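Local coordinates for cell death abnormality protein 2 (Caenorhabditis elegans, PDB 3QWX) that acts as a CRK-family SH2/SH3 signalling adaptor required for engulfment of cell corpses and for cell migration, including that of the gonadal distal tip cells, at residues L66-E71 with G81-N86. Sequence-based numbering, arbitrary orientation.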
ATOM      1  N   LEU A  66     -10.111  -0.820  10.659  1.00 18.26           N
ATOM      2  CA  LEU A  66     -10.452  -2.097  10.069  1.00 24.56           C
ATOM      3  C   LEU A  66     -11.439  -1.837   8.931  1.00 21.20           C
ATOM      4  O   LEU A  66     -12.477  -1.207   9.129  1.00 22.10           O
ATOM      5  CB  LEU A  66     -11.092  -2.996  11.123  1.00 26.49           C
ATOM      6  CG  LEU A  66     -11.072  -4.511  10.935  1.00 33.15           C
ATOM      7  CD1 LEU A  66     -12.276  -5.140  11.638  1.00 32.43           C
ATOM      8  CD2 LEU A  66     -11.048  -4.889   9.478  1.00 31.96           C
ATOM      9  N   ILE A  67     -11.102  -2.307   7.739  1.00 21.57           N
ATOM     10  CA  ILE A  67     -12.005  -2.205   6.601  1.00 18.18           C
ATOM     11  C   ILE A  67     -12.649  -3.580   6.451  1.00 26.24           C
ATOM     12  O   ILE A  67     -12.017  -4.538   5.993  1.00 22.91           O
ATOM     13  CB  ILE A  67     -11.258  -1.791   5.315  1.00 20.61           C
ATOM     14  CG1 ILE A  67     -10.630  -0.398   5.478  1.00 17.45           C
ATOM     15  CG2 ILE A  67     -12.184  -1.869   4.077  1.00 18.24           C
ATOM     16  CD1 ILE A  67      -9.873   0.073   4.261  1.00 17.94           C
ATOM     17  N   GLU A  68     -13.904  -3.678   6.873  1.00 24.73           N
ATOM     18  CA  GLU A  68     -14.595  -4.962   6.894  1.00 24.34           C
ATOM     19  C   GLU A  68     -15.367  -5.203   5.614  1.00 23.80           C
ATOM     20  O   GLU A  68     -15.998  -4.298   5.070  1.00 24.39           O
ATOM     21  CB  GLU A  68     -15.545  -5.033   8.082  1.00 25.61           C
ATOM     22  CG  GLU A  68     -14.900  -4.620   9.377  1.00 29.63           C
ATOM     23  CD  GLU A  68     -15.857  -4.682  10.536  1.00 32.88           C
ATOM     24  OE1 GLU A  68     -16.317  -5.796  10.858  1.00 36.00           O
ATOM     25  OE2 GLU A  68     -16.138  -3.621  11.125  1.00 34.66           O
ATOM     26  N   ARG A  69     -15.301  -6.432   5.128  1.00 23.59           N
ATOM     27  CA  ARG A  69     -16.058  -6.815   3.948  1.00 22.30           C
ATOM     28  C   ARG A  69     -17.423  -7.337   4.371  1.00 25.49           C
ATOM     29  O   ARG A  69     -17.543  -8.138   5.320  1.00 19.37           O
ATOM     30  CB  ARG A  69     -15.312  -7.882   3.151  1.00 24.03           C
ATOM     31  CG  ARG A  69     -16.107  -8.371   1.956  1.00 23.57           C
ATOM     32  CD  ARG A  69     -15.229  -9.024   0.929  1.00 27.12           C
ATOM     33  NE  ARG A  69     -14.502 -10.157   1.485  1.00 21.26           N
ATOM     34  CZ  ARG A  69     -13.988 -11.132   0.743  1.00 27.07           C
ATOM     35  NH1 ARG A  69     -14.150 -11.108  -0.579  1.00 25.87           N
ATOM     36  NH2 ARG A  69     -13.325 -12.127   1.320  1.00 22.28           N
ATOM     37  N   GLY A  70     -18.449  -6.886   3.661  1.00 24.62           N
ATOM     38  CA  GLY A  70     -19.808  -7.222   4.022  1.00 23.22           C
ATOM     39  C   GLY A  70     -20.273  -8.469   3.300  1.00 25.24           C
ATOM     40  O   GLY A  70     -19.470  -9.234   2.776  1.00 22.05           O
ATOM     41  N   GLU A  71     -21.585  -8.656   3.270  1.00 23.57           N
ATOM     42  CA  GLU A  71     -22.192  -9.822   2.650  1.00 25.21           C
ATOM     43  C   GLU A  71     -22.461  -9.572   1.165  1.00 25.12           C
ATOM     44  O   GLU A  71     -23.067  -8.560   0.798  1.00 25.79           O
ATOM     45  CB  GLU A  71     -23.493 -10.139   3.385  1.00 26.62           C
ATOM     46  CG  GLU A  71     -24.391 -11.134   2.701  1.00 27.73           C
ATOM     47  CD  GLU A  71     -25.571 -11.499   3.569  1.00 30.87           C
ATOM     48  OE1 GLU A  71     -26.709 -11.107   3.231  1.00 31.43           O
ATOM     49  OE2 GLU A  71     -25.347 -12.154   4.604  1.00 30.72           O
ATOM     50  N   GLY A  81     -19.954  -5.206  -0.327  1.00 23.23           N
ATOM     51  CA  GLY A  81     -19.561  -3.856   0.002  1.00 23.65           C
ATOM     52  C   GLY A  81     -18.521  -3.901   1.099  1.00 24.66           C
ATOM     53  O   GLY A  81     -18.017  -4.963   1.474  1.00 24.31           O
ATOM     54  N   VAL A  82     -18.218  -2.737   1.640  1.00 22.84           N
ATOM     55  CA  VAL A  82     -17.117  -2.597   2.563  1.00 24.30           C
ATOM     56  C   VAL A  82     -17.520  -1.586   3.636  1.00 27.49           C
ATOM     57  O   VAL A  82     -18.340  -0.691   3.377  1.00 23.56           O
ATOM     58  CB  VAL A  82     -15.879  -2.152   1.768  1.00 27.28           C
ATOM     59  CG1 VAL A  82     -15.234  -0.937   2.386  1.00 29.81           C
ATOM     60  CG2 VAL A  82     -14.905  -3.329   1.561  1.00 22.58           C
ATOM     61  N   LYS A  83     -16.965  -1.729   4.837  1.00 25.85           N
ATOM     62  CA  LYS A  83     -17.345  -0.857   5.950  1.00 27.14           C
ATOM     63  C   LYS A  83     -16.148  -0.408   6.789  1.00 25.18           C
ATOM     64  O   LYS A  83     -15.231  -1.193   7.043  1.00 22.14           O
ATOM     65  CB  LYS A  83     -18.363  -1.581   6.842  1.00 27.46           C
ATOM     66  CG  LYS A  83     -19.082  -0.682   7.822  1.00 35.45           C
ATOM     67  CD  LYS A  83     -20.185  -1.426   8.583  1.00 38.60           C
ATOM     68  CE  LYS A  83     -19.626  -2.573   9.411  1.00 41.22           C
ATOM     69  NZ  LYS A  83     -20.708  -3.238  10.199  1.00 48.91           N
ATOM     70  N   ILE A  84     -16.126   0.865   7.183  1.00 24.47           N
ATOM     71  CA  ILE A  84     -15.260   1.283   8.292  1.00 28.49           C
ATOM     72  C   ILE A  84     -16.118   1.752   9.451  1.00 35.68           C
ATOM     73  O   ILE A  84     -16.862   2.731   9.327  1.00 33.53           O
ATOM     74  CB  ILE A  84     -14.305   2.439   7.956  1.00 31.94           C
ATOM     75  CG1 ILE A  84     -13.099   1.957   7.166  1.00 29.29           C
ATOM     76  CG2 ILE A  84     -13.762   3.037   9.256  1.00 36.96           C
ATOM     77  CD1 ILE A  84     -11.955   2.969   7.160  1.00 25.90           C
ATOM     78  N   ALA A  85     -15.995   1.064  10.583  1.00 37.94           N
ATOM     79  CA  ALA A  85     -16.866   1.314  11.722  1.00 45.27           C
ATOM     80  C   ALA A  85     -18.305   1.068  11.299  1.00 47.02           C
ATOM     81  O   ALA A  85     -18.691  -0.057  10.967  1.00 44.56           O
ATOM     82  CB  ALA A  85     -16.696   2.750  12.236  1.00 46.27           C
ATOM     83  N   ASN A  86     -19.096   2.133  11.295  1.00 37.26           N
ATOM     84  CA  ASN A  86     -20.487   2.029  10.892  1.00 46.00           C
ATOM     85  C   ASN A  86     -20.799   2.881   9.660  1.00 41.92           C
ATOM     86  O   ASN A  86     -21.896   3.420   9.531  1.00 41.58           O
ATOM     87  CB  ASN A  86     -21.386   2.405  12.060  1.00 47.14           C
ATOM     88  CG  ASN A  86     -20.703   3.351  13.018  1.00 56.29           C
ATOM     89  OD1 ASN A  86     -20.433   3.000  14.167  1.00 57.43           O
ATOM     90  ND2 ASN A  86     -20.391   4.555  12.540  1.00 52.48           N
TER
HETATM   91  O   HOH W   1     -14.450  -1.300  10.934  1.00 31.11           O
HETATM   92  O   HOH W   2     -22.420  -6.026   0.515  1.00 27.62           O
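The carbonyl oxygen Lys83 O is gripped from strand 66-69 by two donors of unequal strength: Glu68 N gives it a hydrogen bond of 2.8 Å, and the CA of Ile67 adds a weaker CA-H...O contact. Glu68 O is held in the same way, by Lys83 N at 2.8 Å and by the CA of Val82, which makes Glu68-Lys83 a hydrogen-bonded antiparallel pair. Where the strands run out, Gly70 N reaches Gly81 O at 2.9 Å in a nearly straight bond (172° at the hydrogen), although the donor stands well above the carbonyl plane.

The ladder is extended by water at both ends. One molecule accepts from Ala85 N and donates to Leu66 O, bridging two atoms 4.4 Å apart, and its second donation ties in the carboxylate of Glu68 through OE2. A second links Glu71 O to Gly81 N.

The side chains divide between two faces. On one, Glu68 and Lys83 lie side by side and point the same way; Glu68 OE2 rests against Lys83 CE at 4.0 Å, while OE2 and NZ, 4.7 Å apart, are not in contact, so the opposite charges may attract without forming a salt bridge. On the other, Ile67 divides its branches: CG2, anti to the backbone N, meets Val82 CG1 at 3.6 Å, whereas CG1, anti to the carbonyl carbon (chi1 -62°), packs on Ile84 CG1 at 3.8 Å. Arg69 adds a charged residue to this face at its hairpin-loop end.

This is an antiparallel beta-hairpin of the SH2 domain, its two strands joined by the loop between Gly70 and Gly81. Ile67, Val82 and Ile84 rest on Leu95 of helix 92-98, with Ile92 also against Val82 and Leu51 of strand 49-54 against both isoleucines; strand 49-54 pairs with 62-69, and strand 87-89 with 82-84.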